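Local atomic coordinates of leucyl-trna synthetase (Plasmodium knowlesi, PDB entry 5FOF), a protein that catalyses the ATP-dependent joining of leucine to its tRNA, and through the editing domain modelled here probably hydrolyses wrongly charged tRNA. Residues Ala219-Asp227 and Lys265-Tyr276; Phe251-Asp261 and Lys291-Val300. One frame throughout, in Å; residues are numbered along the deposited sequence.

Interaction 1 of 2, residues Ala219-Asp227 and Lys265-Tyr276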
loop_
_atom_site.group_PDB
_atom_site.type_symbol
_atom_site.label_atom_id
_atom_site.label_comp_id
_atom_site.label_asym_id
_atom_site.label_seq_id
_atom_site.Cartn_x
_atom_site.Cartn_y
_atom_site.Cartn_z
ATOM N N ALA A 219 2.263 -12.132 10.671
ATOM C CA ALA A 219 1.251 -12.843 11.450
ATOM C C ALA A 219 -0.111 -12.190 11.289
ATOM O O ALA A 219 -1.128 -12.869 11.251
ATOM C CB ALA A 219 1.651 -12.878 12.910
ATOM N N ASP A 220 -0.105 -10.867 11.175
ATOM C CA ASP A 220 -1.316 -10.065 11.026
ATOM C C ASP A 220 -1.955 -10.304 9.649
ATOM O O ASP A 220 -3.182 -10.430 9.534
ATOM C CB ASP A 220 -0.925 -8.597 11.219
ATOM C CG ASP A 220 -2.113 -7.650 11.298
ATOM O OD1 ASP A 220 -3.232 -8.058 11.698
ATOM O OD2 ASP A 220 -1.922 -6.459 10.965
ATOM N N ASP A 221 -1.111 -10.362 8.611
ATOM C CA ASP A 221 -1.559 -10.632 7.240
ATOM C C ASP A 221 -2.104 -12.063 7.122
ATOM O O ASP A 221 -3.173 -12.273 6.546
ATOM C CB ASP A 221 -0.424 -10.412 6.208
ATOM C CG ASP A 221 0.117 -8.962 6.179
ATOM O OD1 ASP A 221 -0.546 -8.009 6.669
ATOM O OD2 ASP A 221 1.231 -8.788 5.638
ATOM N N TYR A 222 -1.384 -13.036 7.676
ATOM C CA TYR A 222 -1.876 -14.436 7.699
ATOM C C TYR A 222 -3.246 -14.583 8.386
ATOM O O TYR A 222 -4.078 -15.377 7.950
ATOM C CB TYR A 222 -0.865 -15.366 8.398
ATOM C CG TYR A 222 -1.182 -16.853 8.311
ATOM C CD1 TYR A 222 -1.995 -17.478 9.256
ATOM C CD2 TYR A 222 -0.637 -17.645 7.302
ATOM C CE1 TYR A 222 -2.275 -18.840 9.182
ATOM C CE2 TYR A 222 -0.912 -19.001 7.222
ATOM C CZ TYR A 222 -1.731 -19.596 8.160
ATOM O OH TYR A 222 -1.985 -20.946 8.071
ATOM N N ALA A 223 -3.448 -13.835 9.465
ATOM C CA ALA A 223 -4.649 -13.933 10.280
ATOM C C ALA A 223 -5.833 -13.302 9.580
ATOM O O ALA A 223 -6.949 -13.772 9.713
ATOM C CB ALA A 223 -4.425 -13.248 11.625
ATOM N N CYS A 224 -5.586 -12.218 8.857
ATOM C CA CYS A 224 -6.644 -11.555 8.114
ATOM C C CYS A 224 -7.115 -12.432 6.955
ATOM O O CYS A 224 -8.315 -12.530 6.708
ATOM C CB CYS A 224 -6.171 -10.206 7.602
ATOM S SG CYS A 224 -7.495 -9.215 6.910
ATOM N N LEU A 225 -6.164 -13.055 6.259
ATOM C CA LEU A 225 -6.467 -14.022 5.201
ATOM C C LEU A 225 -7.272 -15.237 5.679
ATOM O O LEU A 225 -8.207 -15.657 5.001
ATOM C CB LEU A 225 -5.187 -14.505 4.502
ATOM C CG LEU A 225 -4.827 -13.838 3.172
ATOM C CD1 LEU A 225 -3.533 -14.433 2.640
ATOM C CD2 LEU A 225 -5.947 -14.006 2.141
ATOM N N GLN A 226 -6.899 -15.793 6.833
ATOM C CA GLN A 226 -7.610 -16.946 7.432
ATOM C C GLN A 226 -9.070 -16.635 7.704
ATOM O O GLN A 226 -9.957 -17.388 7.311
ATOM C CB GLN A 226 -6.936 -17.392 8.731
ATOM C CG GLN A 226 -5.638 -18.168 8.522
ATOM C CD GLN A 226 -5.836 -19.541 7.889
ATOM O OE1 GLN A 226 -6.948 -20.074 7.839
ATOM N NE2 GLN A 226 -4.751 -20.118 7.409
ATOM N N ASP A 227 -9.310 -15.515 8.369
ATOM C CA ASP A 227 -10.670 -15.041 8.599
ATOM C C ASP A 227 -11.457 -14.933 7.305
ATOM O O ASP A 227 -12.588 -15.384 7.249
ATOM C CB ASP A 227 -10.685 -13.684 9.328
ATOM C CG ASP A 227 -10.444 -13.815 10.818
ATOM O OD1 ASP A 227 -9.724 -14.745 11.240
ATOM O OD2 ASP A 227 -10.971 -12.966 11.564
ATOM N N LYS A 265 2.855 -17.650 9.634
ATOM C CA LYS A 265 2.054 -18.837 9.967
ATOM C C LYS A 265 2.436 -19.394 11.340
ATOM O O LYS A 265 1.572 -19.635 12.189
ATOM C CB LYS A 265 2.257 -19.937 8.912
ATOM C CG LYS A 265 1.267 -21.103 8.977
ATOM C CD LYS A 265 1.911 -22.452 8.685
ATOM C CE LYS A 265 0.882 -23.460 8.183
ATOM N NZ LYS A 265 1.461 -24.827 8.047
ATOM N N TYR A 266 3.737 -19.596 11.536
ATOM C CA TYR A 266 4.264 -20.273 12.727
ATOM C C TYR A 266 3.915 -19.551 14.041
ATOM O O TYR A 266 3.605 -20.205 15.034
ATOM C CB TYR A 266 5.783 -20.452 12.584
ATOM C CG TYR A 266 6.466 -21.227 13.694
ATOM C CD1 TYR A 266 6.853 -20.588 14.889
ATOM C CD2 TYR A 266 6.768 -22.583 13.544
ATOM C CE1 TYR A 266 7.498 -21.281 15.902
ATOM C CE2 TYR A 266 7.416 -23.281 14.554
ATOM C CZ TYR A 266 7.778 -22.624 15.727
ATOM O OH TYR A 266 8.421 -23.302 16.729
ATOM N N PHE A 267 3.963 -18.220 14.037
ATOM C CA PHE A 267 3.625 -17.420 15.222
ATOM C C PHE A 267 2.107 -17.252 15.446
ATOM O O PHE A 267 1.657 -17.183 16.588
ATOM C CB PHE A 267 4.350 -16.065 15.183
ATOM C CG PHE A 267 5.803 -16.155 15.549
ATOM C CD1 PHE A 267 6.726 -16.652 14.655
ATOM C CD2 PHE A 267 6.249 -15.752 16.806
ATOM C CE1 PHE A 267 8.064 -16.742 14.993
ATOM C CE2 PHE A 267 7.594 -15.838 17.150
ATOM C CZ PHE A 267 8.500 -16.340 16.243
ATOM N N TYR A 268 1.327 -17.187 14.370
ATOM C CA TYR A 268 -0.152 -17.279 14.453
ATOM C C TYR A 268 -0.656 -18.549 15.159
ATOM O O TYR A 268 -1.600 -18.484 15.936
ATOM C CB TYR A 268 -0.748 -17.227 13.047
ATOM C CG TYR A 268 -2.241 -17.439 12.917
ATOM C CD1 TYR A 268 -3.118 -16.364 12.946
ATOM C CD2 TYR A 268 -2.767 -18.708 12.673
ATOM C CE1 TYR A 268 -4.484 -16.547 12.799
ATOM C CE2 TYR A 268 -4.129 -18.912 12.514
ATOM C CZ TYR A 268 -4.988 -17.834 12.574
ATOM O OH TYR A 268 -6.342 -18.040 12.390
ATOM N N GLU A 269 -0.037 -19.694 14.862
ATOM C CA GLU A 269 -0.433 -20.978 15.457
ATOM C C GLU A 269 0.078 -21.127 16.887
ATOM O O GLU A 269 -0.684 -21.510 17.766
ATOM C CB GLU A 269 0.067 -22.155 14.612
ATOM C CG GLU A 269 -0.644 -22.320 13.275
ATOM C CD GLU A 269 -0.143 -23.514 12.476
ATOM O OE1 GLU A 269 0.717 -24.279 12.966
ATOM O OE2 GLU A 269 -0.616 -23.694 11.341
ATOM N N MET A 270 1.357 -20.824 17.099
ATOM C CA MET A 270 2.012 -20.933 18.414
ATOM C C MET A 270 1.466 -19.952 19.466
ATOM O O MET A 270 1.580 -20.217 20.660
ATOM C CB MET A 270 3.532 -20.730 18.279
ATOM C CG MET A 270 4.383 -21.220 19.448
ATOM S SD MET A 270 5.869 -20.225 19.753
ATOM C CE MET A 270 5.193 -18.708 20.434
ATOM N N GLU A 271 0.893 -18.827 19.037
ATOM C CA GLU A 271 0.212 -17.895 19.949
ATOM C C GLU A 271 -1.330 -17.999 19.837
ATOM O O GLU A 271 -2.051 -17.053 20.184
ATOM C CB GLU A 271 0.694 -16.461 19.680
ATOM C CG GLU A 271 2.203 -16.252 19.846
ATOM C CD GLU A 271 2.657 -15.963 21.280
ATOM O OE1 GLU A 271 1.812 -15.700 22.170
ATOM O OE2 GLU A 271 3.889 -15.980 21.514
ATOM N N LYS A 272 -1.819 -19.147 19.352
ATOM C CA LYS A 272 -3.260 -19.477 19.234
ATOM C C LYS A 272 -4.174 -18.285 18.938
ATOM O O LYS A 272 -5.140 -18.014 19.653
ATOM C CB LYS A 272 -3.734 -20.250 20.473
ATOM C CG LYS A 272 -2.737 -21.310 20.919
ATOM C CD LYS A 272 -3.373 -22.421 21.729
ATOM C CE LYS A 272 -2.303 -23.357 22.268
ATOM N NZ LYS A 272 -2.769 -24.767 22.244
ATOM N N ILE A 273 -3.842 -17.585 17.861
ATOM C CA ILE A 273 -4.640 -16.468 17.372
ATOM C C ILE A 273 -5.867 -17.078 16.688
ATOM O O ILE A 273 -5.746 -18.073 15.970
ATOM C CB ILE A 273 -3.845 -15.573 16.378
ATOM C CG1 ILE A 273 -2.523 -15.045 16.985
ATOM C CG2 ILE A 273 -4.701 -14.407 15.899
ATOM C CD1 ILE A 273 -2.680 -13.940 18.016
ATOM N N SER A 274 -7.038 -16.503 16.960
ATOM C CA SER A 274 -8.324 -16.967 16.421
ATOM C C SER A 274 -8.966 -15.981 15.442
ATOM O O SER A 274 -9.983 -16.309 14.808
ATOM C CB SER A 274 -9.318 -17.188 17.573
ATOM O OG SER A 274 -8.823 -18.119 18.520
ATOM N N SER A 275 -8.395 -14.778 15.343
ATOM C CA SER A 275 -8.996 -13.661 14.610
ATOM C C SER A 275 -7.935 -12.584 14.383
ATOM O O SER A 275 -7.030 -12.438 15.198
ATOM C CB SER A 275 -10.171 -13.090 15.417
ATOM O OG SER A 275 -10.822 -12.030 14.750
ATOM N N TYR A 276 -8.037 -11.826 13.293
ATOM C CA TYR A 276 -7.095 -10.718 13.072
ATOM C C TYR A 276 -7.436 -9.489 13.948
ATOM O O TYR A 276 -6.689 -8.504 13.934
ATOM C CB TYR A 276 -6.946 -10.371 11.574
ATOM C CG TYR A 276 -8.011 -9.472 10.994
ATOM C CD1 TYR A 276 -7.849 -8.094 11.001
ATOM C CD2 TYR A 276 -9.169 -9.998 10.413
ATOM C CE1 TYR A 276 -8.817 -7.254 10.482
ATOM C CE2 TYR A 276 -10.145 -9.164 9.879
ATOM C CZ TYR A 276 -9.964 -7.786 9.925
ATOM O OH TYR A 276 -10.902 -6.916 9.404
HETATM O O HOH W 1 -3.073 -21.988 11.060
HETATM O O HOH W 2 -7.485 -15.768 12.240
#

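Interaction 2 of 2, residues Phe251-Asp261 and Lys291-Val300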
loop_
_atom_site.group_PDB
_atom_site.type_symbol
_atom_site.label_atom_id
_atom_site.label_comp_id
_atom_site.label_asym_id
_atom_site.label_seq_id
_atom_site.Cartn_x
_atom_site.Cartn_y
_atom_site.Cartn_z
ATOM N N PHE A 251 5.022 -16.165 -1.437
ATOM C CA PHE A 251 6.389 -16.635 -1.270
ATOM C C PHE A 251 6.985 -16.111 0.050
ATOM O O PHE A 251 6.969 -14.906 0.306
ATOM C CB PHE A 251 7.263 -16.177 -2.447
ATOM C CG PHE A 251 8.604 -16.868 -2.509
ATOM C CD1 PHE A 251 9.664 -16.460 -1.694
ATOM C CD2 PHE A 251 8.809 -17.936 -3.383
ATOM C CE1 PHE A 251 10.889 -17.111 -1.746
ATOM C CE2 PHE A 251 10.034 -18.586 -3.440
ATOM C CZ PHE A 251 11.078 -18.174 -2.621
ATOM N N SER A 252 7.534 -17.005 0.866
ATOM C CA SER A 252 8.099 -16.621 2.155
ATOM C C SER A 252 9.495 -16.107 1.965
ATOM O O SER A 252 10.372 -16.864 1.567
ATOM C CB SER A 252 8.124 -17.786 3.127
ATOM O OG SER A 252 8.608 -17.350 4.379
ATOM N N CYS A 253 9.695 -14.821 2.267
ATOM C CA CYS A 253 10.969 -14.145 2.036
ATOM C C CYS A 253 11.961 -14.231 3.197
ATOM O O CYS A 253 13.098 -13.810 3.031
ATOM C CB CYS A 253 10.730 -12.668 1.699
ATOM S SG CYS A 253 9.542 -12.407 0.370
ATOM N N ILE A 254 11.537 -14.747 4.361
ATOM C CA ILE A 254 12.340 -14.678 5.600
ATOM C C ILE A 254 12.381 -16.015 6.391
ATOM O O ILE A 254 11.341 -16.609 6.654
ATOM C CB ILE A 254 11.849 -13.525 6.523
ATOM C CG1 ILE A 254 11.899 -12.180 5.780
ATOM C CG2 ILE A 254 12.699 -13.457 7.793
ATOM C CD1 ILE A 254 11.597 -10.947 6.617
ATOM N N GLN A 255 13.592 -16.443 6.767
ATOM C CA GLN A 255 13.858 -17.622 7.617
ATOM C C GLN A 255 14.250 -17.151 9.001
ATOM O O GLN A 255 14.964 -16.159 9.122
ATOM C CB GLN A 255 15.084 -18.402 7.107
ATOM C CG GLN A 255 14.855 -19.406 5.994
ATOM C CD GLN A 255 16.097 -19.636 5.130
ATOM O OE1 GLN A 255 17.165 -19.071 5.376
ATOM N NE2 GLN A 255 15.948 -20.460 4.096
ATOM N N LEU A 256 13.845 -17.890 10.031
ATOM C CA LEU A 256 14.394 -17.728 11.383
ATOM C C LEU A 256 15.224 -18.974 11.781
ATOM O O LEU A 256 14.993 -20.057 11.230
ATOM C CB LEU A 256 13.259 -17.465 12.372
ATOM C CG LEU A 256 12.680 -16.048 12.329
ATOM C CD1 LEU A 256 11.337 -15.982 13.048
ATOM C CD2 LEU A 256 13.647 -15.031 12.923
ATOM N N PRO A 257 16.186 -18.829 12.729
ATOM C CA PRO A 257 17.190 -19.867 13.018
ATOM C C PRO A 257 16.705 -21.325 13.082
ATOM O O PRO A 257 17.215 -22.154 12.325
ATOM C CB PRO A 257 17.769 -19.423 14.366
ATOM C CG PRO A 257 17.675 -17.944 14.320
ATOM C CD PRO A 257 16.377 -17.659 13.613
ATOM N N ASP A 258 15.750 -21.629 13.965
ATOM C CA ASP A 258 15.223 -23.004 14.124
ATOM C C ASP A 258 13.799 -23.198 13.604
ATOM O O ASP A 258 13.348 -24.330 13.449
ATOM C CB ASP A 258 15.293 -23.436 15.595
ATOM C CG ASP A 258 16.654 -23.986 15.975
ATOM O OD1 ASP A 258 17.031 -25.034 15.411
ATOM O OD2 ASP A 258 17.341 -23.383 16.837
ATOM N N ILE A 259 13.109 -22.098 13.318
ATOM C CA ILE A 259 11.718 -22.120 12.866
ATOM C C ILE A 259 11.612 -22.401 11.359
ATOM O O ILE A 259 10.644 -23.017 10.909
ATOM C CB ILE A 259 11.037 -20.766 13.197
ATOM C CG1 ILE A 259 11.050 -20.534 14.722
ATOM C CG2 ILE A 259 9.615 -20.701 12.644
ATOM C CD1 ILE A 259 10.837 -19.093 15.151
ATOM N N GLY A 260 12.606 -21.942 10.595
ATOM C CA GLY A 260 12.544 -21.931 9.135
ATOM C C GLY A 260 11.663 -20.793 8.641
ATOM O O GLY A 260 11.340 -19.868 9.390
ATOM N N ASP A 261 11.255 -20.876 7.379
ATOM C CA ASP A 261 10.454 -19.831 6.753
ATOM C C ASP A 261 8.957 -19.990 7.076
ATOM O O ASP A 261 8.577 -20.888 7.820
ATOM C CB ASP A 261 10.756 -19.774 5.247
ATOM C CG ASP A 261 10.132 -20.920 4.460
ATOM O OD1 ASP A 261 9.889 -22.001 5.038
ATOM O OD2 ASP A 261 9.889 -20.734 3.249
ATOM N N LYS A 291 12.140 -10.028 15.921
ATOM C CA LYS A 291 12.809 -11.320 15.738
ATOM C C LYS A 291 13.276 -11.472 14.277
ATOM O O LYS A 291 14.417 -11.878 14.010
ATOM C CB LYS A 291 11.874 -12.466 16.163
ATOM C CG LYS A 291 12.542 -13.733 16.710
ATOM C CD LYS A 291 11.615 -14.456 17.709
ATOM C CE LYS A 291 11.875 -15.957 17.787
ATOM N NZ LYS A 291 13.297 -16.275 18.093
ATOM N N GLN A 292 12.410 -11.104 13.336
ATOM C CA GLN A 292 12.800 -11.050 11.927
ATOM C C GLN A 292 13.962 -10.093 11.706
ATOM O O GLN A 292 14.962 -10.483 11.102
ATOM C CB GLN A 292 11.629 -10.656 11.040
ATOM C CG GLN A 292 10.588 -11.749 10.899
ATOM C CD GLN A 292 9.460 -11.370 9.980
ATOM O OE1 GLN A 292 9.404 -10.261 9.457
ATOM N NE2 GLN A 292 8.542 -12.297 9.779
ATOM N N TYR A 293 13.855 -8.868 12.233
ATOM C CA TYR A 293 14.875 -7.827 11.988
ATOM C C TYR A 293 16.300 -8.209 12.448
ATOM O O TYR A 293 17.261 -7.962 11.720
ATOM C CB TYR A 293 14.443 -6.477 12.596
ATOM C CG TYR A 293 15.336 -5.299 12.228
ATOM C CD1 TYR A 293 15.262 -4.709 10.974
ATOM C CD2 TYR A 293 16.244 -4.774 13.138
ATOM C CE1 TYR A 293 16.081 -3.641 10.632
ATOM C CE2 TYR A 293 17.052 -3.702 12.812
ATOM C CZ TYR A 293 16.973 -3.141 11.558
ATOM O OH TYR A 293 17.790 -2.086 11.224
ATOM N N PHE A 294 16.441 -8.819 13.623
ATOM C CA PHE A 294 17.783 -9.174 14.156
ATOM C C PHE A 294 18.269 -10.599 13.798
ATOM O O PHE A 294 19.445 -10.797 13.468
ATOM C CB PHE A 294 17.822 -8.972 15.679
ATOM C CG PHE A 294 17.604 -7.539 16.110
ATOM C CD1 PHE A 294 18.618 -6.595 15.972
ATOM C CD2 PHE A 294 16.386 -7.131 16.651
ATOM C CE1 PHE A 294 18.419 -5.274 16.360
ATOM C CE2 PHE A 294 16.184 -5.812 17.040
ATOM C CZ PHE A 294 17.204 -4.881 16.895
ATOM N N GLU A 295 17.361 -11.573 13.877
ATOM C CA GLU A 295 17.700 -12.996 13.776
ATOM C C GLU A 295 17.298 -13.619 12.429
ATOM O O GLU A 295 17.762 -14.712 12.083
ATOM C CB GLU A 295 17.042 -13.765 14.942
ATOM C CG GLU A 295 17.495 -13.325 16.342
ATOM C CD GLU A 295 16.482 -13.628 17.454
ATOM O OE1 GLU A 295 15.768 -14.654 17.379
ATOM O OE2 GLU A 295 16.386 -12.828 18.415
ATOM N N GLY A 296 16.441 -12.937 11.666
ATOM C CA GLY A 296 15.960 -13.470 10.389
ATOM C C GLY A 296 16.993 -13.432 9.274
ATOM O O GLY A 296 17.949 -12.645 9.325
ATOM N N THR A 297 16.815 -14.310 8.282
ATOM C CA THR A 297 17.618 -14.280 7.041
ATOM C C THR A 297 16.714 -14.358 5.822
ATOM O O THR A 297 15.598 -14.870 5.903
ATOM C CB THR A 297 18.663 -15.417 6.956
ATOM O OG1 THR A 297 18.051 -16.660 7.324
ATOM C CG2 THR A 297 19.864 -15.123 7.867
ATOM N N MET A 298 17.215 -13.840 4.704
ATOM C CA MET A 298 16.440 -13.722 3.472
ATOM C C MET A 298 16.521 -15.003 2.645
ATOM O O MET A 298 17.559 -15.668 2.626
ATOM C CB MET A 298 16.963 -12.556 2.636
ATOM C CG MET A 298 16.805 -11.180 3.264
ATOM S SD MET A 298 15.109 -10.688 3.613
ATOM C CE MET A 298 14.334 -10.862 2.010
ATOM N N THR A 299 15.434 -15.321 1.946
ATOM C CA THR A 299 15.294 -16.567 1.193
ATOM C C THR A 299 15.303 -16.404 -0.342
ATOM O O THR A 299 15.325 -17.407 -1.053
ATOM C CB THR A 299 13.985 -17.265 1.588
ATOM O OG1 THR A 299 12.879 -16.442 1.218
ATOM C CG2 THR A 299 13.931 -17.490 3.080
ATOM N N VAL A 300 15.321 -15.168 -0.839
ATOM C CA VAL A 300 15.189 -14.873 -2.269
ATOM C C VAL A 300 16.473 -14.292 -2.846
ATOM O O VAL A 300 17.206 -13.581 -2.146
ATOM C CB VAL A 300 14.040 -13.862 -2.559
ATOM C CG1 VAL A 300 12.692 -14.518 -2.356
ATOM C CG2 VAL A 300 14.120 -12.611 -1.694
#

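Interaction 1 of 2, residues Ala219-Asp227 and Lys265-Tyr276
Lys265 lies over one face of the Tyr222 ring where helix 263-270 crosses helix 219-230, both in the editing (CP1) domain, their short segments crossing at -71°. Lys265 CA makes a CH-pi contact 4.0 Å from the Tyr222 ring centroid, and Lys265 CG lies 3.4 Å from Tyr222 OH. Tyr268 is a knob in the hole formed by Ala219, Tyr222, Ala223 and Gln226. With CG anti to the backbone N (chi1 174°), its ring runs along helix 219-230, pointing the way that helix runs: CE1 sits 3.5 Å from Ala223 CB, and CD2 is 3.5 Å from Tyr222 CE1. The two tyrosine rings meet obliquely, planes 59° apart. Glu269 OE2 accepts a bond from a water weakly linked to Tyr222 OH. A Schellman motif with Lys272 at C-prime then ends the helix, and Ile273 O settles over the Tyr268 face opposite Tyr222. Ser275 OG gives Asp227 OD2 a weak hydrogen bond of 3.3 Å. Tyr276 comes last: its OH is hydrogen-bonded to Thr200 OG1, its CB lies 3.6 Å from Cys224 N, and Cys224 SG stands almost straight above the ring, a sulfur-aromatic contact 3.9 Å from the Tyr276 centroid.

Interaction 2 of 2, residues Phe251-Asp261 and Lys291-Val300
Gln255 and Thr297 face each other as the hydrogen-bonded pair of a very short two-stranded antiparallel sheet, in which strand 297-298 follows helix 281-295 after the single residue Gly296. Gln255 N reaches Thr297 O at 2.7 Å, nearly straight at the hydrogen (173°), and Thr297 N returns a bond of 2.7 Å to Gln255 O.

The Gln255 side chain leaves the sheet on the Thr297 side and slants toward Thr299. Its CB lies 3.4 Å from Thr297 OG1. Next, Gln255 CG is 3.6 Å from Thr299 CG2, and CD rests on that same methyl. At the tip the amide splits its tasks: OE1 accepts from Thr297 OG1 at 3.2 Å, on a lone pair, whereas NE2 flanks Thr299 CG2 at 3.7 Å.

Thr299 extends the pairing beyond the strands. Its chi1 of 64° sets OG1 between backbone N and carbonyl carbon, facing Ser252 O, to which it donates at 2.6 Å. Thr299 N binds Cys253 O less squarely, from 53° out of the carbonyl plane.

Ile254 and Met298, the non-hydrogen-bonded pair, occupy the sheet face away from Gln255 and both pack on Ile308 of helix 308-321. Past the strand, Leu256 CD2 covers the last turn of helix 281-295 near Lys291 O and Gly296 N, and Leu256 also touches Thr263 of helix 263-270.

How the interactions relate
The two contacts lie about 17 Å apart between centres, joined by helix 263-270, which follows strand 254-255 and precedes helix 281-295. Phe267 bridges them, its CE1 3.6 Å from Ile259 CD1 and its CZ 3.7 Å from Lys291 CE. Both are partly buried: Ala223, Cys224 and Tyr276 against exposed Lys265 and Glu269 in interaction 1, Ile254, Leu256 and Met298 against exposed Pro257 and Glu295 in interaction 2. Interaction 1 works largely through rings and small side chains, with weak or water-borne polar links. Interaction 2 is built on backbone pairing with side chains packed round it, Ile254 and Met298 on helix 308-321; the Lys291-Glu295 salt bridge beside it is internal to helix 281-295.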